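Long-range contacts in telomerase reverse transcriptase (Candida albicans SC5314, PDB 6ZDQ), which probably elongates telomeres by reverse transcription, copying a template within its RNA component to add simple repeats to chromosome ends: residues D17-S22 with F157-W163; S101-I106 with G130-F136; E120-D126 with T568-R572. All blocks are in the same frame, centred on the assembly; numbering follows the deposited sequence.

Overall arrangement
From the N terminus, helix 11-21 supplies the first half of contact 1, which closes a loop on reaching helix 148-177. Within that loop lies contact 2, where helix 99-115 meets the 130-136 loop; the two touch through Leu158 and Leu162, which pack on Leu133, Phe136 and Ile131. Contact 3 starts inside both loops, at 120-126, but ends at 568-572, so along the chain it crosses contacts 1 and 2. Contacts 1 and 2 thus consolidate the helical RNA-binding region, whereas contact 3 ties it to the loop before helix 574-588. Met124 packs against Phe21 and Trp163, joining contacts 1 and 3, whose centres lie about 18 Å apart.

Contact 1: D17-S22 with F157-W163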
# COMPACT_ATOMS: atom_id res chain seq x y z
N ASP A 17 15.61 27.10 -7.27
CA ASP A 17 14.71 25.95 -7.16
C ASP A 17 13.32 26.28 -7.69
O ASP A 17 12.66 25.43 -8.30
CB ASP A 17 14.64 25.49 -5.70
CG ASP A 17 15.90 24.79 -5.25
OD1 ASP A 17 16.81 24.61 -6.09
OD2 ASP A 17 15.99 24.44 -4.06
N ILE A 18 12.85 27.50 -7.46
CA ILE A 18 11.52 27.89 -7.93
C ILE A 18 11.55 28.38 -9.38
O ILE A 18 10.57 28.21 -10.10
CB ILE A 18 10.90 28.94 -7.00
CG1 ILE A 18 11.88 30.07 -6.72
CG2 ILE A 18 10.46 28.30 -5.70
CD1 ILE A 18 11.45 31.00 -5.60
N LEU A 19 12.66 28.98 -9.81
CA LEU A 19 12.78 29.37 -11.21
C LEU A 19 12.74 28.15 -12.12
O LEU A 19 12.08 28.17 -13.17
CB LEU A 19 14.07 30.16 -11.43
CG LEU A 19 14.13 31.55 -10.79
CD1 LEU A 19 15.50 32.18 -11.01
CD2 LEU A 19 13.04 32.45 -11.35
N SER A 20 13.44 27.08 -11.74
CA SER A 20 13.39 25.85 -12.52
C SER A 20 12.00 25.23 -12.49
O SER A 20 11.52 24.72 -13.51
CB SER A 20 14.43 24.85 -11.99
OG SER A 20 14.15 24.49 -10.65
N PHE A 21 11.34 25.26 -11.33
CA PHE A 21 10.01 24.68 -11.21
C PHE A 21 9.01 25.39 -12.13
O PHE A 21 8.35 24.75 -12.95
CB PHE A 21 9.54 24.75 -9.75
CG PHE A 21 8.15 24.25 -9.54
CD1 PHE A 21 7.91 22.91 -9.29
CD2 PHE A 21 7.07 25.12 -9.57
CE1 PHE A 21 6.62 22.44 -9.09
CE2 PHE A 21 5.78 24.66 -9.37
CZ PHE A 21 5.56 23.32 -9.13
N SER A 22 8.90 26.71 -11.99
CA SER A 22 7.95 27.48 -12.78
C SER A 22 8.33 27.59 -14.25
O SER A 22 7.58 28.21 -15.02
CB SER A 22 7.79 28.88 -12.18
OG SER A 22 7.24 28.81 -10.88
N PHE A 157 5.60 32.84 -11.00
CA PHE A 157 6.43 32.98 -9.81
C PHE A 157 5.65 32.66 -8.55
O PHE A 157 6.15 31.97 -7.65
CB PHE A 157 7.02 34.39 -9.74
CG PHE A 157 8.13 34.54 -8.74
CD1 PHE A 157 8.86 33.44 -8.33
CD2 PHE A 157 8.43 35.78 -8.21
CE1 PHE A 157 9.88 33.57 -7.41
CE2 PHE A 157 9.45 35.92 -7.29
CZ PHE A 157 10.17 34.82 -6.88
N LEU A 158 4.41 33.15 -8.45
CA LEU A 158 3.60 32.88 -7.26
C LEU A 158 3.35 31.38 -7.09
O LEU A 158 3.40 30.86 -5.97
CB LEU A 158 2.27 33.63 -7.34
CG LEU A 158 1.33 33.37 -6.16
CD1 LEU A 158 1.90 33.98 -4.89
CD2 LEU A 158 -0.07 33.89 -6.45
N LYS A 159 3.06 30.68 -8.19
CA LYS A 159 2.85 29.24 -8.11
C LYS A 159 4.12 28.52 -7.69
O LYS A 159 4.07 27.56 -6.91
CB LYS A 159 2.34 28.70 -9.45
CG LYS A 159 0.95 29.17 -9.83
CD LYS A 159 0.51 28.59 -11.16
CE LYS A 159 -0.87 29.10 -11.57
NZ LYS A 159 -1.28 28.57 -12.90
N GLY A 160 5.27 28.96 -8.19
CA GLY A 160 6.53 28.38 -7.75
C GLY A 160 6.82 28.66 -6.29
O GLY A 160 7.27 27.78 -5.56
N TYR A 161 6.57 29.90 -5.86
CA TYR A 161 6.76 30.25 -4.45
C TYR A 161 5.87 29.40 -3.55
O TYR A 161 6.34 28.86 -2.54
CB TYR A 161 6.47 31.74 -4.25
CG TYR A 161 6.36 32.16 -2.80
CD1 TYR A 161 7.50 32.40 -2.04
CD2 TYR A 161 5.12 32.31 -2.20
CE1 TYR A 161 7.40 32.78 -0.72
CE2 TYR A 161 5.01 32.69 -0.88
CZ TYR A 161 6.15 32.92 -0.14
OH TYR A 161 6.03 33.30 1.18
N LEU A 162 4.59 29.26 -3.91
CA LEU A 162 3.70 28.40 -3.13
C LEU A 162 4.15 26.95 -3.14
O LEU A 162 3.97 26.23 -2.15
CB LEU A 162 2.27 28.52 -3.64
CG LEU A 162 1.59 29.88 -3.45
CD1 LEU A 162 0.18 29.86 -4.00
CD2 LEU A 162 1.59 30.26 -1.98
N TRP A 163 4.74 26.50 -4.26
CA TRP A 163 5.26 25.14 -4.30
C TRP A 163 6.42 24.96 -3.32
O TRP A 163 6.49 23.95 -2.61
CB TRP A 163 5.71 24.79 -5.72
CG TRP A 163 6.55 23.55 -5.80
CD1 TRP A 163 6.11 22.25 -5.75
CD2 TRP A 163 7.98 23.49 -5.92
NE1 TRP A 163 7.18 21.39 -5.85
CE2 TRP A 163 8.33 22.12 -5.96
CE3 TRP A 163 8.98 24.45 -6.02
CZ2 TRP A 163 9.66 21.70 -6.08
CZ3 TRP A 163 10.30 24.03 -6.13
CH2 TRP A 163 10.62 22.67 -6.16
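Helix 17-21 crosses helix 157-163 at 124° with their axes 8.7 Å apart, and the backbones come nearest at Gly160, whose CA lies 5.0 Å from the CA of Ile18. A CB at Gly160 would clash with Ser22 OG, which sits 3.2 Å from Gly160 CA. Ser22, in the m rotamer, has its OG hydrogen-bonded to Ala156 O, one turn before Gly160, and so occupies the space beside the glycine. Ile18 is p/t: CG2 lies 3.2 Å from Gly160 O, and CD1 comes 3.5 Å from Phe157 CE1, near the plane of that ring. Its side chain is a knob in the hole formed by Phe157, Gly160, Tyr161 and Trp163. This knobs-into-holes packing fastens the N-terminal helix 11-21 to the long helix 148-177 of the largely helical telomerase RNA-binding region, with Phe36 of helix 34-49 also touching Ile18. Past the glycine, Phe21 and Trp163 both take t at chi1, with chi2 at 88° and 79°, which brings their rings face to face: the Phe21 ring and the indole five-membered ring have centroids 3.7 Å apart and planes at 9°. Reciprocal CH-pi contacts flank the stack, Phe21 CB lying 4.1 Å from the centroid of the Trp163 six-membered ring and Trp163 CB 3.9 Å from that of the Phe21 ring. Met124 packs against both aromatics, while Asp17 O approaches Trp163 CZ3 at 3.5 Å.

Contact 2: S101-I106 with G130-F136; sequences SNKKII and GIRLKDF. With nucleotides of chain B.
An RNA-backbone-binding loop of the telomerase RNA-binding domain, whose GIRLKDF sequence is probably part of the CP motif, is held here by helix 99-115. Residues 101-106 are regular helix. Opposite them Gly130 has positive phi (74/11), Ile131 and Arg132 are extended (-93/126 and -72/114), and Leu133 to Phe136 form a type I turn closed by Phe136 N to Leu133 O at 3.1 Å. The register sets Asn102 CA 5.7 Å from Ile131 CA. Asn102 (chi1 m, chi2 -16°) points at the loop and bonds twice to one residue: Arg132 N donates to Asn102 OD1 at 3.0 Å, and Asn102 ND2 donates to Arg132 O at 2.9 Å. Ile105 and Ile106, both m/t, pack on Ile131 (Ile106 CG1 to Ile131 CD1 3.8 Å), and Ile105 CD1 lies 3.2 Å from Gly130 O. Towards the RNA of chain B, Gly130 N donates to A58 O2' (3.1 Å), Leu133 N to U59 O3' (3.1 Å) and Lys134 N to G60 OP1 (3.0 Å); Arg132 NH1 lies 2.6 Å from U59 OP1. Main-chain N-H groups of 130-136, with the Arg132 charge, thus meet sugar and phosphate atoms, so these contacts do not depend on base identity.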
# COMPACT_ATOMS: atom_id res chain seq x y z
N SER A 101 -6.11 38.18 4.09
CA SER A 101 -7.07 37.26 3.48
C SER A 101 -6.39 36.00 2.96
O SER A 101 -6.90 34.89 3.16
CB SER A 101 -7.83 37.97 2.36
OG SER A 101 -6.94 38.51 1.40
N ASN A 102 -5.24 36.14 2.28
CA ASN A 102 -4.53 34.97 1.79
C ASN A 102 -3.97 34.13 2.92
O ASN A 102 -3.87 32.90 2.80
CB ASN A 102 -3.41 35.38 0.83
CG ASN A 102 -3.94 35.93 -0.49
OD1 ASN A 102 -5.10 35.75 -0.83
ND2 ASN A 102 -3.06 36.60 -1.23
N LYS A 103 -3.57 34.76 4.03
CA LYS A 103 -3.01 34.02 5.16
C LYS A 103 -4.01 33.02 5.71
O LYS A 103 -3.64 31.91 6.10
CB LYS A 103 -2.56 34.99 6.25
CG LYS A 103 -1.87 34.32 7.43
CD LYS A 103 -1.39 35.34 8.45
CE LYS A 103 -0.70 34.66 9.63
NZ LYS A 103 -0.23 35.65 10.65
N LYS A 104 -5.29 33.40 5.77
CA LYS A 104 -6.32 32.46 6.22
C LYS A 104 -6.46 31.30 5.25
O LYS A 104 -6.56 30.14 5.67
CB LYS A 104 -7.65 33.19 6.38
CG LYS A 104 -7.55 34.48 7.17
CD LYS A 104 -8.90 35.12 7.38
CE LYS A 104 -8.76 36.47 8.06
NZ LYS A 104 -7.99 36.38 9.33
N ILE A 105 -6.48 31.58 3.94
CA ILE A 105 -6.61 30.53 2.95
C ILE A 105 -5.40 29.61 2.97
O ILE A 105 -5.53 28.38 2.95
CB ILE A 105 -6.83 31.13 1.55
CG1 ILE A 105 -8.13 31.94 1.52
CG2 ILE A 105 -6.86 30.04 0.50
CD1 ILE A 105 -8.37 32.64 0.21
N ILE A 106 -4.20 30.19 3.01
CA ILE A 106 -2.98 29.39 2.98
C ILE A 106 -2.89 28.50 4.21
O ILE A 106 -2.51 27.33 4.12
CB ILE A 106 -1.74 30.29 2.83
CG1 ILE A 106 -1.74 30.96 1.46
CG2 ILE A 106 -0.46 29.48 3.02
CD1 ILE A 106 -0.52 31.82 1.20
N GLY A 130 -8.04 30.32 -5.25
CA GLY A 130 -8.66 31.37 -4.46
C GLY A 130 -7.70 32.33 -3.79
O GLY A 130 -8.13 33.13 -2.95
N ILE A 131 -6.41 32.28 -4.12
CA ILE A 131 -5.42 33.15 -3.52
C ILE A 131 -5.26 34.39 -4.39
O ILE A 131 -5.00 34.29 -5.59
CB ILE A 131 -4.08 32.42 -3.34
CG1 ILE A 131 -4.21 31.30 -2.31
CG2 ILE A 131 -2.99 33.40 -2.93
CD1 ILE A 131 -2.94 30.51 -2.10
N ARG A 132 -5.42 35.56 -3.78
CA ARG A 132 -5.35 36.82 -4.51
C ARG A 132 -3.90 37.11 -4.90
O ARG A 132 -3.05 37.33 -4.03
CB ARG A 132 -5.92 37.96 -3.67
CG ARG A 132 -7.41 37.84 -3.38
CD ARG A 132 -8.23 37.80 -4.66
NE ARG A 132 -9.64 38.10 -4.43
CZ ARG A 132 -10.54 37.20 -4.03
NH1 ARG A 132 -10.18 35.94 -3.82
NH2 ARG A 132 -11.80 37.56 -3.84
N LEU A 133 -3.62 37.10 -6.20
CA LEU A 133 -2.28 37.43 -6.68
C LEU A 133 -1.94 38.90 -6.44
O LEU A 133 -0.77 39.23 -6.22
CB LEU A 133 -2.15 37.10 -8.17
CG LEU A 133 -0.83 37.43 -8.85
CD1 LEU A 133 -0.05 36.17 -9.18
CD2 LEU A 133 -1.07 38.28 -10.10
N LYS A 134 -2.94 39.78 -6.49
CA LYS A 134 -2.70 41.21 -6.31
C LYS A 134 -2.06 41.53 -4.96
O LYS A 134 -1.24 42.45 -4.87
CB LYS A 134 -4.00 41.99 -6.47
CG LYS A 134 -5.11 41.54 -5.52
CD LYS A 134 -6.17 42.61 -5.31
CE LYS A 134 -7.18 42.17 -4.26
NZ LYS A 134 -8.14 43.25 -3.92
N ASP A 135 -2.42 40.78 -3.92
CA ASP A 135 -1.93 41.06 -2.57
C ASP A 135 -0.45 40.75 -2.39
O ASP A 135 0.13 41.17 -1.39
CB ASP A 135 -2.75 40.29 -1.54
CG ASP A 135 -4.22 40.65 -1.58
OD1 ASP A 135 -4.60 41.53 -2.39
OD2 ASP A 135 -5.00 40.07 -0.79
N PHE A 136 0.16 40.01 -3.32
CA PHE A 136 1.60 39.72 -3.26
C PHE A 136 2.33 40.85 -3.98
O PHE A 136 2.50 40.83 -5.20
CB PHE A 136 1.91 38.37 -3.87
CG PHE A 136 1.52 37.20 -3.00
CD1 PHE A 136 0.23 36.71 -3.02
CD2 PHE A 136 2.46 36.59 -2.19
CE1 PHE A 136 -0.13 35.64 -2.23
CE2 PHE A 136 2.11 35.52 -1.39
CZ PHE A 136 0.81 35.04 -1.42
P U B 59 -10.41 33.83 -7.21
OP1 U B 59 -10.38 34.20 -5.78
OP2 U B 59 -11.56 34.26 -8.05
O5' U B 59 -9.07 34.36 -7.89
C5' U B 59 -7.80 33.99 -7.37
C4' U B 59 -6.70 34.27 -8.36
O4' U B 59 -6.85 33.43 -9.53
C3' U B 59 -6.65 35.68 -8.93
O3' U B 59 -6.07 36.62 -8.05
C2' U B 59 -5.88 35.48 -10.23
O2' U B 59 -4.49 35.36 -9.96
C1' U B 59 -6.40 34.12 -10.68
N1 U B 59 -7.53 34.25 -11.63
C2 U B 59 -7.23 34.47 -12.96
O2 U B 59 -6.09 34.55 -13.39
N3 U B 59 -8.32 34.59 -13.79
C4 U B 59 -9.65 34.51 -13.44
O4 U B 59 -10.52 34.64 -14.30
C5 U B 59 -9.88 34.28 -12.04
C6 U B 59 -8.84 34.16 -11.21
P G B 60 -6.53 38.16 -8.11
OP1 G B 60 -5.79 38.89 -7.05
OP2 G B 60 -8.01 38.22 -8.15
O5' G B 60 -5.97 38.66 -9.52
C5' G B 60 -6.68 39.62 -10.28
C4' G B 60 -6.14 39.70 -11.69
O4' G B 60 -6.43 38.46 -12.40
C3' G B 60 -6.74 40.77 -12.58
O3' G B 60 -6.18 42.05 -12.34
C2' G B 60 -6.46 40.23 -13.97
O2' G B 60 -5.10 40.45 -14.32
C1' G B 60 -6.67 38.74 -13.76
N9 G B 60 -8.05 38.32 -14.09
C8 G B 60 -9.02 37.89 -13.21
N7 G B 60 -10.15 37.59 -13.80
C5 G B 60 -9.91 37.85 -15.14
C6 G B 60 -10.77 37.71 -16.27
O6 G B 60 -11.95 37.33 -16.31
N1 G B 60 -10.13 38.08 -17.45
C2 G B 60 -8.83 38.51 -17.53
N2 G B 60 -8.38 38.82 -18.76
N3 G B 60 -8.02 38.65 -16.49
C4 G B 60 -8.63 38.30 -15.34
P A B 58 -14.81 31.13 -9.46
OP1 A B 58 -15.42 31.37 -8.12
OP2 A B 58 -15.11 32.06 -10.58
O5' A B 58 -13.23 31.07 -9.28
C5' A B 58 -12.65 30.26 -8.27
C4' A B 58 -11.15 30.22 -8.40
O4' A B 58 -10.78 29.50 -9.60
C3' A B 58 -10.46 31.56 -8.54
O3' A B 58 -10.29 32.23 -7.30
C2' A B 58 -9.15 31.19 -9.22
O2' A B 58 -8.23 30.64 -8.28
C1' A B 58 -9.61 30.06 -10.15
N9 A B 58 -9.92 30.56 -11.51
C8 A B 58 -11.14 30.91 -12.02
N7 A B 58 -11.09 31.32 -13.27
C5 A B 58 -9.75 31.25 -13.59
C6 A B 58 -9.04 31.55 -14.76
N6 A B 58 -9.61 32.01 -15.88
N1 A B 58 -7.70 31.37 -14.75
C2 A B 58 -7.12 30.91 -13.63
N3 A B 58 -7.68 30.59 -12.47
C4 A B 58 -9.01 30.78 -12.51

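Contact 3: E120-D126 with T568-R572; sequences EKIHMDD and TTNFR. With nucleotides of chain B.
Thr568 lies in the loop between strand 556-559 and helix 574-588, and its CB points toward residues 120-126. With chi1 t, its OG1 makes a weak hydrogen bond to Glu120 OE2 (3.4 Å), while Thr568 CG2 lies 3.2 Å from the same OE2. Thr569 sets the register, its CA 4.9 Å from Glu120 CA, and its OG1 lies 3.2 Å from Glu120 CG. Residues 120-122 are extended, yet no backbone bonding joins the two segments: Lys121 O and Asn570 N stay 4.1 Å apart. Asn570 has positive phi (73/-4) and turns the chain; Phe571 points away, meeting Tyr580. Arg572 (-136/6; chi1 p, chi2 t, chi3 m) carries the main interaction. It forms a two-pronged salt bridge to Asp126 (m), NH2 to OD1 at 2.9 Å and NE to OD2 at 3.0 Å, and its guanidinium lies flat on the His123 ring, centres 4.3 Å apart and planes at 27°. His123 (chi1 t) is the N-cap of helix 124-127, its ND1 accepting from Asp125 N at 3.2 Å. Arg572 NH1 donates to C35 O2' of chain B at 3.1 Å, and A34 O2' of chain B lies 2.9 Å from Asp125 OD1 and 3.2 Å from Asp125 OD2, a weak bond to the carboxylate. Arg129 also pairs with Asp126. One arginine thus joins acid, imidazole and RNA ribose, linking the RNA-binding region to the thumb side, consistent with the closed ring of telomerase reverse transcriptases.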
# COMPACT_ATOMS: atom_id res chain seq x y z
N GLU A 120 -0.74 10.32 -0.81
CA GLU A 120 -1.88 11.12 -1.25
C GLU A 120 -1.40 12.51 -1.63
O GLU A 120 -0.54 13.08 -0.96
CB GLU A 120 -2.94 11.21 -0.15
CG GLU A 120 -3.73 9.94 0.09
CD GLU A 120 -4.74 10.09 1.21
OE1 GLU A 120 -4.99 9.10 1.93
OE2 GLU A 120 -5.29 11.20 1.36
N LYS A 121 -1.94 13.04 -2.72
CA LYS A 121 -1.53 14.33 -3.24
C LYS A 121 -2.75 15.17 -3.59
O LYS A 121 -3.79 14.65 -4.01
CB LYS A 121 -0.63 14.19 -4.49
CG LYS A 121 0.73 13.56 -4.23
CD LYS A 121 0.68 12.05 -4.37
CE LYS A 121 2.04 11.42 -4.07
NZ LYS A 121 2.50 11.72 -2.69
N ILE A 122 -2.61 16.48 -3.41
CA ILE A 122 -3.61 17.46 -3.82
C ILE A 122 -3.05 18.24 -5.00
O ILE A 122 -1.93 18.75 -4.94
CB ILE A 122 -3.98 18.41 -2.66
CG1 ILE A 122 -4.69 17.65 -1.55
CG2 ILE A 122 -4.86 19.54 -3.17
CD1 ILE A 122 -5.13 18.52 -0.39
N HIS A 123 -3.83 18.30 -6.08
CA HIS A 123 -3.40 19.04 -7.26
C HIS A 123 -3.17 20.51 -6.91
O HIS A 123 -3.96 21.12 -6.19
CB HIS A 123 -4.45 18.92 -8.37
CG HIS A 123 -3.91 19.14 -9.74
ND1 HIS A 123 -3.70 20.39 -10.28
CD2 HIS A 123 -3.52 18.26 -10.70
CE1 HIS A 123 -3.22 20.27 -11.50
NE2 HIS A 123 -3.09 18.99 -11.78
N MET A 124 -2.07 21.07 -7.43
CA MET A 124 -1.72 22.44 -7.09
C MET A 124 -2.77 23.43 -7.57
O MET A 124 -2.88 24.53 -7.01
CB MET A 124 -0.35 22.79 -7.67
CG MET A 124 0.81 22.27 -6.84
SD MET A 124 2.42 22.63 -7.56
CE MET A 124 2.25 24.38 -7.91
N ASP A 125 -3.54 23.08 -8.60
CA ASP A 125 -4.65 23.95 -9.00
C ASP A 125 -5.74 23.99 -7.93
O ASP A 125 -6.39 25.02 -7.76
CB ASP A 125 -5.22 23.49 -10.34
CG ASP A 125 -4.35 23.90 -11.52
OD1 ASP A 125 -3.96 25.08 -11.58
OD2 ASP A 125 -4.06 23.04 -12.38
N ASP A 126 -5.94 22.88 -7.21
CA ASP A 126 -6.89 22.87 -6.10
C ASP A 126 -6.28 23.49 -4.85
O ASP A 126 -6.91 24.31 -4.17
CB ASP A 126 -7.34 21.44 -5.81
CG ASP A 126 -8.08 20.82 -6.97
OD1 ASP A 126 -8.76 21.56 -7.71
OD2 ASP A 126 -7.98 19.58 -7.14
N THR A 568 -9.51 10.19 -2.59
CA THR A 568 -8.81 11.46 -2.41
C THR A 568 -7.61 11.60 -3.36
O THR A 568 -7.35 12.69 -3.88
CB THR A 568 -8.36 11.62 -0.96
OG1 THR A 568 -7.36 12.64 -0.86
CG2 THR A 568 -7.80 10.31 -0.43
N THR A 569 -6.89 10.51 -3.59
CA THR A 569 -5.64 10.57 -4.35
C THR A 569 -5.92 10.70 -5.84
O THR A 569 -6.52 9.80 -6.44
CB THR A 569 -4.79 9.34 -4.07
OG1 THR A 569 -4.91 8.97 -2.70
CG2 THR A 569 -3.33 9.63 -4.38
N ASN A 570 -5.50 11.82 -6.43
CA ASN A 570 -5.38 12.05 -7.87
C ASN A 570 -6.72 12.20 -8.58
O ASN A 570 -6.73 12.47 -9.79
CB ASN A 570 -4.59 10.93 -8.58
CG ASN A 570 -3.33 10.55 -7.84
OD1 ASN A 570 -3.07 9.37 -7.61
ND2 ASN A 570 -2.54 11.55 -7.45
N PHE A 571 -7.84 12.04 -7.89
CA PHE A 571 -9.15 12.11 -8.51
C PHE A 571 -9.73 13.49 -8.26
O PHE A 571 -10.03 13.85 -7.11
CB PHE A 571 -10.06 11.00 -7.97
CG PHE A 571 -9.57 9.62 -8.27
CD1 PHE A 571 -8.89 9.34 -9.44
CD2 PHE A 571 -9.78 8.59 -7.36
CE1 PHE A 571 -8.43 8.06 -9.71
CE2 PHE A 571 -9.32 7.31 -7.63
CZ PHE A 571 -8.65 7.05 -8.80
N ARG A 572 -9.89 14.27 -9.33
CA ARG A 572 -10.43 15.62 -9.22
C ARG A 572 -11.45 15.94 -10.30
O ARG A 572 -11.91 17.08 -10.38
CB ARG A 572 -9.29 16.65 -9.25
CG ARG A 572 -8.36 16.51 -10.44
CD ARG A 572 -7.14 17.41 -10.29
NE ARG A 572 -7.52 18.78 -9.97
CZ ARG A 572 -7.80 19.71 -10.88
NH1 ARG A 572 -7.74 19.41 -12.17
NH2 ARG A 572 -8.13 20.94 -10.50
P C B 35 -3.22 22.98 -17.66
OP1 C B 35 -2.32 21.81 -17.55
OP2 C B 35 -3.56 23.52 -19.00
O5' C B 35 -4.59 22.64 -16.92
C5' C B 35 -4.59 22.17 -15.58
C4' C B 35 -5.96 22.27 -14.96
O4' C B 35 -6.41 23.65 -14.96
C3' C B 35 -7.07 21.52 -15.66
O3' C B 35 -7.08 20.13 -15.39
C2' C B 35 -8.32 22.25 -15.17
O2' C B 35 -8.65 21.84 -13.86
C1' C B 35 -7.81 23.69 -15.12
N1 C B 35 -8.14 24.44 -16.36
C2 C B 35 -9.44 24.90 -16.55
O2 C B 35 -10.30 24.67 -15.69
N3 C B 35 -9.74 25.58 -17.68
C4 C B 35 -8.80 25.81 -18.60
N4 C B 35 -9.14 26.48 -19.70
C5 C B 35 -7.46 25.35 -18.43
C6 C B 35 -7.18 24.68 -17.30
P A B 34 -1.47 27.95 -20.31
OP1 A B 34 -0.31 27.15 -20.79
OP2 A B 34 -2.59 28.25 -21.23
O5' A B 34 -2.07 27.24 -19.02
C5' A B 34 -1.24 26.88 -17.93
C4' A B 34 -2.06 26.56 -16.70
O4' A B 34 -2.81 27.73 -16.29
C3' A B 34 -3.11 25.48 -16.86
O3' A B 34 -2.58 24.17 -16.78
C2' A B 34 -4.09 25.81 -15.74
O2' A B 34 -3.59 25.36 -14.49
C1' A B 34 -4.06 27.34 -15.75
N9 A B 34 -5.13 27.91 -16.58
C8 A B 34 -5.03 28.45 -17.84
N7 A B 34 -6.17 28.89 -18.32
C5 A B 34 -7.08 28.61 -17.32
C6 A B 34 -8.47 28.83 -17.21
N6 A B 34 -9.20 29.40 -18.17
N1 A B 34 -9.08 28.44 -16.07
C2 A B 34 -8.34 27.87 -15.11
N3 A B 34 -7.04 27.61 -15.09
C4 A B 34 -6.46 28.01 -16.24